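Local coordinates for clavulanic acid biosynthesis oligopeptide binding protein 2 (Streptomyces clavuligerus, PDB 2WOL) that probably binds peptides or related small solutes as a family 5 extracellular solute-binding protein of the clavulanic acid biosynthetic pathway, at residues D336-G340 with G400-L404; L351-P357 with P458-L464; S28-G32 with A244-R248. One frame throughout, in Å; residues are numbered along the deposited sequence. Where two conformers were deposited one is given.

Overall arrangement
Starting at the N terminus, residues 28-32 lead into strand 34-39 and meet 244-248 at the start of strand 248-253: contact 3 closes a long loop where these two parallel strands begin. Both other contacts come after it has closed, and lie within the lobe built on strands 303-309, 391-398, 448-453 and 523-534. Contact 1 joins the end of helix 331-337 to the start of helix 401-414. Contact 2 opens at 351-357, before contact 1 has closed, and ends at helix 460-468, so these two cross. Their centres lie about 24 Å apart; the centre of contact 3 lies about 34 Å from that of contact 2 and about 40 Å from that of contact 1.

Contact 1 of 3, residues D336-G340 with G400-L404; sequences DARGG and GKFRL
The C-terminal end of helix 331-337 meets the first turn of helix 401-414 here. The first helix finishes in a Schellman motif: Gly339 (phi/psi 130/-3) is the first to leave helical angles, and its N donates to Asp336 O at 3.2 Å. A side chain at such angles would be jammed against the preceding carbonyl, so glycine suits the position. Gly400, also at positive phi (104°), is the N-cap of the second helix, its O accepting from Leu404 N at 3.2 Å. The CA of Ala337 lies 5.4 Å from the CA of Leu404, and the CA of Arg338 6.7 Å from the CA of Lys401.

Lys401 loses the most surface. Pointing toward the other segment with chi1 t and chi2 p, it lays its methylenes along the helix end: its CE is 3.3 Å from Ala337 O and 4.0 Å from Gly339 N. Arg338 starts away but folds back (chi1 t, chi2 p), so that Lys401 CG covers one face of its guanidinium, 3.5 Å from Arg338 NH1. The same NH1 comes to 3.6 Å from Phe402 CD1 at the ring edge. Long chains suit this seam, their carbon and the flat guanidinium covering one another; Arg338 NE makes a long, weak ion pair with Asp529. Ala337, small enough for close approach, sets its CB 3.5 Å from Leu404 O and 4.2 Å from Leu404 CB.

Ala337 also touches Val405 and Ala408 on helix 401-414, while Phe402 turns inward onto strands 391-398 and 448-453, meeting Thr397, Val450 and Asp452.

Contact 2 of 3, residues L351-P357 with P458-L464; sequences LFPPTLP and PTEYGFL
The 351-357 loop lies against the N-terminal turns of helix 460-468, with CA-to-CA distances of 7.4 Å for Phe352 and Phe463 and 6.3 Å for Leu356 and Thr459. A type I turn spans Pro353 to Leu356. Phe463 (chi1 t) projects into the concave side of this loop: Pro353 CD sits over its face, 3.6 Å from the ring centroid in a CH-pi contact, while Leu356 CD1 packs 3.8 Å from Phe463 CB. The helix begins with a classical N-cap, Thr459 OG1 accepting from Gly462 N at 3.1 Å; that hydroxyl also bonds Asp182. Leu356 fills the hollow beside this cap, its CD2 3.5 Å from Pro458 O. The loop after strand 346-347 is thus joined to helix 460-468 in one lobe of the solute-binding protein fold, where helix 503-520 touches Leu351, Glu460 and Leu464. Phe352 packs in the angle between Glu460 and Leu464: Glu460 CG covers one ring face, 4.1 Å from the centroid, and Phe352 CZ meets Leu464 CD2 at 3.6 Å. Glu460 suits its place because its methylenes pack on the ring while OE2 accepts from Ala358 N. Leu351 CD1 lies 3.8 Å from Leu464 CD1.

Contact 3 of 3, residues S28-G32 with A244-R248; sequences SRRRG and ALPDR
Residues 28-32 run in an irregular conformation beside 244-248, with CA-to-CA distances of 4.3 Å for Arg31 and Leu245 and 4.6 Å for Gly32 and Pro246. Ser28 opens with an ST turn, its OG accepting from Arg30 N at 3.1 Å, as a short hydroxyl can. Ser28 O lies 3.6 Å from Leu245 CD1, Arg29 O 3.4 Å from Leu245 CD2 and Arg30 O 3.7 Å from Leu245 CB, so the leucine (chi1 m, chi2 t) lies along a row of backbone carbonyls. The CA-to-CB bond of Arg30 points away from 244-248; its NH1 donates to Leu558 O and its NE forms a salt bridge with Glu560. Arg31 sets CG 3.9 Å from Leu245 CD2, and its CA makes a CA-H...O contact of 3.3 Å with Leu245 O. Gly32 N donates to Leu245 O at 2.8 Å; glycine fits the phi of 124°, and Asp247 OD1 lies 3.7 Å from Gly32 CA while OD2 of the same carboxylate pairs with Arg230. Backbone bonds of Asp247 with Gly33 and Arg248 with Leu35 introduce the parallel pairing of strands 34-39 and 248-253. Cohesion thus comes from backbone bonding and one buried leucine; none of the arginines pairs with an acid across the contact.

Contact 1 of 3, residues D336-G340 with G400-L404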
ATOM      1  N   ASP A 336      -8.091 -21.631  -3.129  1.00 12.22           N
ATOM      2  CA  ASP A 336      -7.124 -22.721  -2.993  1.00 13.35           C
ATOM      3  C   ASP A 336      -5.868 -22.445  -3.815  1.00 14.18           C
ATOM      4  O   ASP A 336      -4.758 -22.756  -3.380  1.00 14.73           O
ATOM      5  CB  ASP A 336      -7.749 -24.068  -3.369  1.00 13.02           C
ATOM      6  CG  ASP A 336      -8.683 -24.609  -2.291  1.00 13.43           C
ATOM      7  OD1 ASP A 336      -8.789 -23.988  -1.213  1.00 12.84           O
ATOM      8  OD2 ASP A 336      -9.317 -25.661  -2.525  1.00 15.84           O
ATOM      9  N   ALA A 337      -6.048 -21.838  -4.988  1.00 15.12           N
ATOM     10  CA  ALA A 337      -4.923 -21.426  -5.824  1.00 16.37           C
ATOM     11  C   ALA A 337      -4.099 -20.336  -5.137  1.00 17.27           C
ATOM     12  O   ALA A 337      -2.908 -20.189  -5.409  1.00 17.58           O
ATOM     13  CB  ALA A 337      -5.417 -20.950  -7.184  1.00 16.14           C
ATOM     14  N   ARG A 338      -4.749 -19.586  -4.247  1.00 18.37           N
ATOM     15  CA  ARG A 338      -4.123 -18.484  -3.513  1.00 19.44           C
ATOM     16  C   ARG A 338      -3.529 -18.926  -2.162  1.00 19.39           C
ATOM     17  O   ARG A 338      -2.913 -18.121  -1.458  1.00 19.92           O
ATOM     18  CB  ARG A 338      -5.141 -17.341  -3.320  1.00 19.86           C
ATOM     19  CG  ARG A 338      -4.544 -15.998  -2.901  1.00 21.92           C
ATOM     20  CD  ARG A 338      -3.654 -15.415  -3.989  1.00 25.11           C
ATOM     21  NE  ARG A 338      -2.433 -14.839  -3.432  1.00 28.18           N
ATOM     22  CZ  ARG A 338      -1.418 -14.375  -4.156  1.00 29.71           C
ATOM     23  NH1 ARG A 338      -1.467 -14.402  -5.484  1.00 30.52           N
ATOM     24  NH2 ARG A 338      -0.350 -13.872  -3.549  1.00 31.03           N
ATOM     25  N   GLY A 339      -3.702 -20.198  -1.807  1.00 19.33           N
ATOM     26  CA  GLY A 339      -3.150 -20.727  -0.553  1.00 19.18           C
ATOM     27  C   GLY A 339      -4.129 -21.497   0.319  1.00 19.19           C
ATOM     28  O   GLY A 339      -3.753 -22.014   1.377  1.00 19.15           O
ATOM     29  N   GLY A 340      -5.386 -21.565  -0.117  1.00 19.01           N
ATOM     30  CA  GLY A 340      -6.402 -22.370   0.563  1.00 19.10           C
ATOM     31  C   GLY A 340      -6.033 -23.847   0.528  1.00 19.13           C
ATOM     32  O   GLY A 340      -5.154 -24.249  -0.247  1.00 19.27           O
ATOM     33  N   GLY A 400       4.173 -17.866 -11.346  1.00 22.21           N
ATOM     34  CA  GLY A 400       4.086 -18.063  -9.900  1.00 21.99           C
ATOM     35  C   GLY A 400       2.664 -18.186  -9.382  1.00 21.93           C
ATOM     36  O   GLY A 400       1.834 -18.873  -9.980  1.00 21.91           O
ATOM     37  N   LYS A 401       2.389 -17.514  -8.267  1.00 21.77           N
ATOM     38  CA  LYS A 401       1.088 -17.597  -7.598  1.00 21.58           C
ATOM     39  C   LYS A 401      -0.044 -17.038  -8.459  1.00 20.85           C
ATOM     40  O   LYS A 401      -1.174 -17.535  -8.413  1.00 20.70           O
ATOM     41  CB  LYS A 401       1.131 -16.876  -6.244  1.00 21.98           C
ATOM     42  CG  LYS A 401       0.179 -17.445  -5.198  1.00 23.23           C
ATOM     43  CD  LYS A 401       0.664 -18.790  -4.668  1.00 24.99           C
ATOM     44  CE  LYS A 401      -0.300 -19.366  -3.644  1.00 25.73           C
ATOM     45  NZ  LYS A 401      -0.101 -20.832  -3.450  1.00 26.54           N
ATOM     46  N   PHE A 402       0.270 -16.003  -9.236  1.00 19.97           N
ATOM     47  CA  PHE A 402      -0.683 -15.409 -10.171  1.00 19.21           C
ATOM     48  C   PHE A 402      -1.077 -16.406 -11.256  1.00 18.55           C
ATOM     49  O   PHE A 402      -2.227 -16.410 -11.707  1.00 18.49           O
ATOM     50  CB  PHE A 402      -0.092 -14.148 -10.810  1.00 19.32           C
ATOM     51  CG  PHE A 402      -0.217 -12.905  -9.966  1.00 19.48           C
ATOM     52  CD1 PHE A 402      -0.308 -12.977  -8.577  1.00 20.02           C
ATOM     53  CD2 PHE A 402      -0.205 -11.653 -10.570  1.00 19.50           C
ATOM     54  CE1 PHE A 402      -0.409 -11.820  -7.807  1.00 20.15           C
ATOM     55  CE2 PHE A 402      -0.299 -10.493  -9.810  1.00 19.99           C
ATOM     56  CZ  PHE A 402      -0.405 -10.576  -8.427  1.00 19.76           C
ATOM     57  N   ARG A 403      -0.120 -17.236 -11.678  1.00 17.57           N
ATOM     58  CA  ARG A 403      -0.367 -18.263 -12.694  1.00 16.89           C
ATOM     59  C   ARG A 403      -1.315 -19.347 -12.179  1.00 16.45           C
ATOM     60  O   ARG A 403      -2.217 -19.782 -12.902  1.00 15.79           O
ATOM     61  CB  ARG A 403       0.949 -18.877 -13.200  1.00 17.04           C
ATOM     62  CG  ARG A 403       0.784 -20.026 -14.202  1.00 17.18           C
ATOM     63  CD  ARG A 403      -0.005 -19.598 -15.435  1.00 17.99           C
ATOM     64  NE  ARG A 403      -0.477 -20.737 -16.224  1.00 18.46           N
ATOM     65  CZ  ARG A 403       0.049 -21.126 -17.382  1.00 19.09           C
ATOM     66  NH1 ARG A 403       1.076 -20.475 -17.912  1.00 19.48           N
ATOM     67  NH2 ARG A 403      -0.463 -22.171 -18.018  1.00 19.95           N
ATOM     68  N   LEU A 404      -1.115 -19.768 -10.932  1.00 16.01           N
ATOM     69  CA  LEU A 404      -2.017 -20.729 -10.297  1.00 15.73           C
ATOM     70  C   LEU A 404      -3.450 -20.206 -10.264  1.00 14.80           C
ATOM     71  O   LEU A 404      -4.393 -20.949 -10.538  1.00 14.87           O
ATOM     72  CB  LEU A 404      -1.550 -21.079  -8.878  1.00 16.25           C
ATOM     73  CG  LEU A 404      -0.199 -21.782  -8.702  1.00 17.41           C
ATOM     74  CD1 LEU A 404       0.078 -22.003  -7.222  1.00 18.58           C
ATOM     75  CD2 LEU A 404      -0.135 -23.099  -9.463  1.00 18.02           C
TER

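Contact 2 of 3, residues L351-P357 with P458-L464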
ATOM      1  N   LEU A 351     -15.075  -5.153  -2.799  1.00  9.38           N
ATOM      2  CA  LEU A 351     -13.740  -4.593  -3.004  1.00  9.30           C
ATOM      3  C   LEU A 351     -13.067  -4.050  -1.740  1.00  9.23           C
ATOM      4  O   LEU A 351     -11.928  -4.412  -1.446  1.00  9.18           O
ATOM      5  CB  LEU A 351     -13.774  -3.522  -4.102  1.00  9.28           C
ATOM      6  CG  LEU A 351     -14.432  -3.938  -5.428  1.00  9.58           C
ATOM      7  CD1 LEU A 351     -14.667  -2.736  -6.321  1.00  9.93           C
ATOM      8  CD2 LEU A 351     -13.606  -4.985  -6.165  1.00  9.88           C
ATOM      9  N   PHE A 352     -13.767  -3.190  -1.000  1.00  9.40           N
ATOM     10  CA  PHE A 352     -13.189  -2.543   0.187  1.00 10.00           C
ATOM     11  C   PHE A 352     -12.742  -3.544   1.247  1.00 10.69           C
ATOM     12  O   PHE A 352     -13.489  -4.469   1.579  1.00 10.71           O
ATOM     13  CB  PHE A 352     -14.196  -1.596   0.851  1.00 10.03           C
ATOM     14  CG  PHE A 352     -14.496  -0.345   0.067  1.00  9.90           C
ATOM     15  CD1 PHE A 352     -15.817   0.051  -0.133  1.00 10.33           C
ATOM     16  CD2 PHE A 352     -13.471   0.450  -0.447  1.00 10.03           C
ATOM     17  CE1 PHE A 352     -16.116   1.213  -0.843  1.00 10.30           C
ATOM     18  CE2 PHE A 352     -13.767   1.615  -1.158  1.00 10.82           C
ATOM     19  CZ  PHE A 352     -15.091   1.990  -1.354  1.00  9.88           C
ATOM     20  N   PRO A 353     -11.524  -3.363   1.789  1.00 11.43           N
ATOM     21  CA  PRO A 353     -11.133  -4.086   3.002  1.00 12.32           C
ATOM     22  C   PRO A 353     -11.982  -3.634   4.196  1.00 13.32           C
ATOM     23  O   PRO A 353     -12.461  -2.497   4.206  1.00 13.56           O
ATOM     24  CB  PRO A 353      -9.670  -3.668   3.209  1.00 12.43           C
ATOM     25  CG  PRO A 353      -9.228  -3.101   1.910  1.00 12.06           C
ATOM     26  CD  PRO A 353     -10.445  -2.491   1.296  1.00 11.43           C
ATOM     27  N   PRO A 354     -12.175  -4.515   5.198  1.00 14.27           N
ATOM     28  CA  PRO A 354     -12.962  -4.165   6.389  1.00 15.11           C
ATOM     29  C   PRO A 354     -12.380  -3.053   7.275  1.00 15.70           C
ATOM     30  O   PRO A 354     -13.045  -2.621   8.223  1.00 16.51           O
ATOM     31  CB  PRO A 354     -13.043  -5.487   7.162  1.00 15.21           C
ATOM     32  CG  PRO A 354     -11.892  -6.283   6.683  1.00 15.08           C
ATOM     33  CD  PRO A 354     -11.700  -5.912   5.246  1.00 14.62           C
ATOM     34  N   THR A 355     -11.166  -2.593   6.976  1.00 16.01           N
ATOM     35  CA  THR A 355     -10.558  -1.472   7.703  1.00 16.38           C
ATOM     36  C   THR A 355     -11.209  -0.144   7.340  1.00 16.10           C
ATOM     37  O   THR A 355     -11.124   0.826   8.097  1.00 16.53           O
ATOM     38  CB  THR A 355      -9.042  -1.343   7.427  1.00 16.40           C
ATOM     39  OG1 THR A 355      -8.790  -1.494   6.024  1.00 17.41           O
ATOM     40  CG2 THR A 355      -8.254  -2.381   8.212  1.00 17.25           C
ATOM     41  N   LEU A 356     -11.851  -0.102   6.177  1.00 15.36           N
ATOM     42  CA  LEU A 356     -12.430   1.139   5.674  1.00 14.72           C
ATOM     43  C   LEU A 356     -13.890   1.291   6.085  1.00 14.52           C
ATOM     44  O   LEU A 356     -14.650   0.321   6.036  1.00 14.29           O
ATOM     45  CB  LEU A 356     -12.285   1.225   4.153  1.00 14.67           C
ATOM     46  CG  LEU A 356     -10.871   1.074   3.584  1.00 14.37           C
ATOM     47  CD1 LEU A 356     -10.914   1.212   2.077  1.00 13.86           C
ATOM     48  CD2 LEU A 356      -9.900   2.086   4.186  1.00 14.71           C
ATOM     49  N   PRO A 357     -14.282   2.512   6.503  1.00 14.27           N
ATOM     50  CA  PRO A 357     -15.653   2.832   6.917  1.00 14.16           C
ATOM     51  C   PRO A 357     -16.739   2.364   5.950  1.00 13.84           C
ATOM     52  O   PRO A 357     -17.791   1.908   6.394  1.00 13.82           O
ATOM     53  CB  PRO A 357     -15.639   4.359   7.007  1.00 14.25           C
ATOM     54  CG  PRO A 357     -14.239   4.677   7.394  1.00 14.50           C
ATOM     55  CD  PRO A 357     -13.390   3.681   6.647  1.00 14.26           C
ATOM     56  N   PRO A 458      -4.626   4.507   3.668  1.00  9.79           N
ATOM     57  CA  PRO A 458      -5.786   3.713   4.095  1.00 10.03           C
ATOM     58  C   PRO A 458      -7.126   4.456   4.115  1.00 10.02           C
ATOM     59  O   PRO A 458      -7.735   4.624   5.178  1.00 10.63           O
ATOM     60  CB  PRO A 458      -5.390   3.250   5.500  1.00 10.31           C
ATOM     61  CG  PRO A 458      -4.518   4.343   6.008  1.00 10.04           C
ATOM     62  CD  PRO A 458      -3.788   4.904   4.817  1.00  9.98           C
ATOM     63  N   THR A 459      -7.571   4.884   2.937  1.00 10.14           N
ATOM     64  CA  THR A 459      -8.882   5.504   2.781  1.00  9.80           C
ATOM     65  C   THR A 459      -9.570   4.909   1.566  1.00  9.55           C
ATOM     66  O   THR A 459      -8.933   4.248   0.733  1.00  9.49           O
ATOM     67  CB  THR A 459      -8.800   7.036   2.562  1.00  9.83           C
ATOM     68  OG1 THR A 459      -8.140   7.308   1.321  1.00 10.15           O
ATOM     69  CG2 THR A 459      -8.065   7.727   3.705  1.00 10.64           C
ATOM     70  N   GLU A 460     -10.871   5.162   1.457  1.00  9.49           N
ATOM     71  CA  GLU A 460     -11.642   4.712   0.304  1.00  9.41           C
ATOM     72  C   GLU A 460     -11.112   5.296  -1.007  1.00  9.41           C
ATOM     73  O   GLU A 460     -11.047   4.590  -2.018  1.00  9.31           O
ATOM     74  CB  GLU A 460     -13.125   5.036   0.475  1.00  9.86           C
ATOM     75  CG  GLU A 460     -13.841   4.185   1.512  1.00 10.47           C
ATOM     76  CD  GLU A 460     -13.760   4.754   2.918  1.00 11.43           C
ATOM     77  OE1 GLU A 460     -12.887   5.606   3.185  1.00 12.56           O
ATOM     78  OE2 GLU A 460     -14.578   4.345   3.764  1.00 13.28           O
ATOM     79  N   TYR A 461     -10.721   6.572  -0.989  1.00  9.31           N
ATOM     80  CA  TYR A 461     -10.123   7.172  -2.176  1.00  8.91           C
ATOM     81  C   TYR A 461      -8.831   6.458  -2.553  1.00  8.70           C
ATOM     82  O   TYR A 461      -8.655   6.049  -3.698  1.00  8.82           O
ATOM     83  CB  TYR A 461      -9.856   8.676  -2.021  1.00  9.04           C
ATOM     84  CG  TYR A 461      -9.325   9.256  -3.312  1.00  8.96           C
ATOM     85  CD1 TYR A 461     -10.198   9.729  -4.289  1.00  9.08           C
ATOM     86  CD2 TYR A 461      -7.954   9.278  -3.583  1.00  9.25           C
ATOM     87  CE1 TYR A 461      -9.725  10.231  -5.498  1.00  9.61           C
ATOM     88  CE2 TYR A 461      -7.469   9.778  -4.785  1.00  9.88           C
ATOM     89  CZ  TYR A 461      -8.359  10.252  -5.737  1.00  9.94           C
ATOM     90  OH  TYR A 461      -7.878  10.741  -6.928  1.00 11.20           O
ATOM     91  N   GLY A 462      -7.931   6.316  -1.581  1.00  8.77           N
ATOM     92  CA  GLY A 462      -6.661   5.640  -1.809  1.00  8.81           C
ATOM     93  C   GLY A 462      -6.847   4.233  -2.347  1.00  8.34           C
ATOM     94  O   GLY A 462      -6.112   3.795  -3.230  1.00  8.66           O
ATOM     95  N   PHE A 463      -7.841   3.525  -1.816  1.00  8.56           N
ATOM     96  CA  PHE A 463      -8.070   2.151  -2.228  1.00  8.36           C
ATOM     97  C   PHE A 463      -8.750   2.019  -3.590  1.00  8.70           C
ATOM     98  O   PHE A 463      -8.304   1.244  -4.445  1.00  8.53           O
ATOM     99  CB  PHE A 463      -8.863   1.371  -1.172  1.00  8.46           C
ATOM    100  CG  PHE A 463      -9.012  -0.083  -1.510  1.00  8.43           C
ATOM    101  CD1 PHE A 463      -8.013  -0.987  -1.165  1.00  9.36           C
ATOM    102  CD2 PHE A 463     -10.120  -0.537  -2.216  1.00  8.99           C
ATOM    103  CE1 PHE A 463      -8.118  -2.327  -1.509  1.00  8.84           C
ATOM    104  CE2 PHE A 463     -10.239  -1.881  -2.560  1.00  9.47           C
ATOM    105  CZ  PHE A 463      -9.243  -2.774  -2.205  1.00  9.89           C
ATOM    106  N   LEU A 464      -9.836   2.759  -3.786  1.00  8.80           N
ATOM    107  CA  LEU A 464     -10.710   2.509  -4.931  1.00  9.08           C
ATOM    108  C   LEU A 464     -10.481   3.403  -6.150  1.00  9.06           C
ATOM    109  O   LEU A 464     -10.607   2.936  -7.282  1.00  8.90           O
ATOM    110  CB  LEU A 464     -12.187   2.530  -4.509  1.00  9.43           C
ATOM    111  CG  LEU A 464     -13.204   1.936  -5.494  1.00  9.42           C
ATOM    112  CD1 LEU A 464     -12.793   0.537  -5.955  1.00 10.97           C
ATOM    113  CD2 LEU A 464     -14.603   1.913  -4.898  1.00  9.08           C
TER

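Contact 3 of 3, residues S28-G32 with A244-R248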
ATOM      1  N   SER A  28       7.260  -2.313  26.592  1.00 11.05           N
ATOM      2  CA  SER A  28       8.450  -1.888  27.331  1.00 11.19           C
ATOM      3  C   SER A  28       8.892  -0.502  26.896  1.00 11.48           C
ATOM      4  O   SER A  28       8.638  -0.086  25.762  1.00 11.69           O
ATOM      5  CB  SER A  28       9.602  -2.873  27.126  1.00 11.26           C
ATOM      6  OG  SER A  28      10.723  -2.529  27.924  1.00 11.50           O
ATOM      7  N   ARG A  29       9.563   0.202  27.804  1.00 11.59           N
ATOM      8  CA  ARG A  29      10.172   1.490  27.494  1.00 11.91           C
ATOM      9  C   ARG A  29      11.694   1.393  27.600  1.00 11.59           C
ATOM     10  O   ARG A  29      12.393   2.405  27.556  1.00 11.76           O
ATOM     11  CB  ARG A  29       9.647   2.583  28.434  1.00 12.14           C
ATOM     12  CG  ARG A  29       8.152   2.825  28.352  0.50 12.16           C
ATOM     13  CD  ARG A  29       7.760   4.036  29.186  0.50 11.62           C
ATOM     14  NE  ARG A  29       6.315   4.263  29.188  0.50 12.05           N
ATOM     15  CZ  ARG A  29       5.459   3.672  30.019  0.50 12.54           C
ATOM     16  NH1 ARG A  29       5.887   2.799  30.924  0.50 11.78           N
ATOM     17  NH2 ARG A  29       4.165   3.950  29.940  0.50 12.17           N
ATOM     18  N   ARG A  30      12.208   0.173  27.731  1.00 11.41           N
ATOM     19  CA  ARG A  30      13.647  -0.032  27.895  1.00 11.69           C
ATOM     20  C   ARG A  30      14.408   0.339  26.624  1.00 11.54           C
ATOM     21  O   ARG A  30      14.189  -0.250  25.561  1.00 11.57           O
ATOM     22  CB  ARG A  30      13.957  -1.472  28.325  1.00 12.01           C
ATOM     23  CG  ARG A  30      15.439  -1.757  28.566  1.00 13.38           C
ATOM     24  CD  ARG A  30      16.072  -2.483  27.387  1.00 16.18           C
ATOM     25  NE  ARG A  30      17.526  -2.569  27.507  1.00 17.53           N
ATOM     26  CZ  ARG A  30      18.319  -3.156  26.616  1.00 18.44           C
ATOM     27  NH1 ARG A  30      17.805  -3.724  25.532  1.00 18.18           N
ATOM     28  NH2 ARG A  30      19.629  -3.178  26.810  1.00 19.47           N
ATOM     29  N   ARG A  31      15.297   1.319  26.750  1.00 11.17           N
ATOM     30  CA  ARG A  31      16.148   1.744  25.642  1.00 11.12           C
ATOM     31  C   ARG A  31      17.433   0.923  25.607  1.00 11.08           C
ATOM     32  O   ARG A  31      17.905   0.451  26.647  1.00 11.18           O
ATOM     33  CB  ARG A  31      16.500   3.228  25.766  1.00 11.24           C
ATOM     34  CG  ARG A  31      15.306   4.162  25.788  1.00 11.47           C
ATOM     35  CD  ARG A  31      15.715   5.577  26.164  1.00 13.35           C
ATOM     36  NE  ARG A  31      14.559   6.367  26.573  1.00 13.92           N
ATOM     37  CZ  ARG A  31      14.618   7.608  27.049  1.00 14.77           C
ATOM     38  NH1 ARG A  31      15.785   8.226  27.179  1.00 15.62           N
ATOM     39  NH2 ARG A  31      13.499   8.227  27.403  1.00 15.76           N
ATOM     40  N   GLY A  32      17.991   0.757  24.411  1.00 10.96           N
ATOM     41  CA  GLY A  32      19.279   0.098  24.238  1.00 10.99           C
ATOM     42  C   GLY A  32      19.233  -1.075  23.282  1.00 10.83           C
ATOM     43  O   GLY A  32      18.156  -1.527  22.888  1.00 10.81           O
ATOM     44  N   ALA A 244      11.876   5.464  19.872  1.00  9.67           N
ATOM     45  CA  ALA A 244      13.312   5.323  19.590  1.00  9.50           C
ATOM     46  C   ALA A 244      14.071   4.519  20.647  1.00  9.46           C
ATOM     47  O   ALA A 244      15.016   5.010  21.270  1.00  9.64           O
ATOM     48  CB  ALA A 244      13.951   6.689  19.386  1.00  9.57           C
ATOM     49  N   LEU A 245      13.659   3.271  20.832  1.00  9.06           N
ATOM     50  CA  LEU A 245      14.248   2.427  21.873  1.00  8.91           C
ATOM     51  C   LEU A 245      15.645   1.875  21.551  1.00  9.16           C
ATOM     52  O   LEU A 245      16.558   2.034  22.357  1.00  9.20           O
ATOM     53  CB  LEU A 245      13.281   1.312  22.292  1.00  9.13           C
ATOM     54  CG  LEU A 245      11.936   1.780  22.854  1.00  8.26           C
ATOM     55  CD1 LEU A 245      11.017   0.604  23.087  1.00  9.28           C
ATOM     56  CD2 LEU A 245      12.095   2.602  24.143  1.00  9.13           C
ATOM     57  N   PRO A 246      15.832   1.231  20.381  1.00  9.27           N
ATOM     58  CA  PRO A 246      17.169   0.671  20.153  1.00  9.52           C
ATOM     59  C   PRO A 246      18.234   1.743  19.936  1.00  9.71           C
ATOM     60  O   PRO A 246      17.931   2.832  19.445  1.00  9.37           O
ATOM     61  CB  PRO A 246      16.997  -0.176  18.883  1.00  9.60           C
ATOM     62  CG  PRO A 246      15.770   0.313  18.234  1.00 10.56           C
ATOM     63  CD  PRO A 246      14.910   0.973  19.257  1.00  9.52           C
ATOM     64  N   ASP A 247      19.471   1.433  20.309  1.00  9.99           N
ATOM     65  CA  ASP A 247      20.587   2.331  20.038  1.00 10.76           C
ATOM     66  C   ASP A 247      21.012   2.247  18.575  1.00 10.70           C
ATOM     67  O   ASP A 247      21.603   3.180  18.042  1.00 11.46           O
ATOM     68  CB  ASP A 247      21.781   1.998  20.936  1.00 10.97           C
ATOM     69  CG  ASP A 247      21.574   2.434  22.373  1.00 12.73           C
ATOM     70  OD1 ASP A 247      22.306   1.924  23.245  1.00 15.47           O
ATOM     71  OD2 ASP A 247      20.693   3.280  22.633  1.00 14.59           O
ATOM     72  N   ARG A 248      20.713   1.119  17.937  1.00 10.64           N
ATOM     73  CA  ARG A 248      21.163   0.860  16.578  1.00 10.51           C
ATOM     74  C   ARG A 248      20.175  -0.076  15.895  1.00 10.07           C
ATOM     75  O   ARG A 248      19.524  -0.893  16.549  1.00  9.41           O
ATOM     76  CB  ARG A 248      22.560   0.231  16.615  1.00 10.31           C
ATOM     77  CG  ARG A 248      23.275   0.113  15.277  1.00 11.01           C
ATOM     78  CD  ARG A 248      24.696  -0.391  15.488  1.00 11.61           C
ATOM     79  NE  ARG A 248      25.419  -0.523  14.228  1.00 14.48           N
ATOM     80  CZ  ARG A 248      26.098   0.463  13.650  1.00 14.52           C
ATOM     81  NH1 ARG A 248      26.155   1.661  14.222  1.00 15.77           N
ATOM     82  NH2 ARG A 248      26.728   0.246  12.504  1.00 17.33           N
TER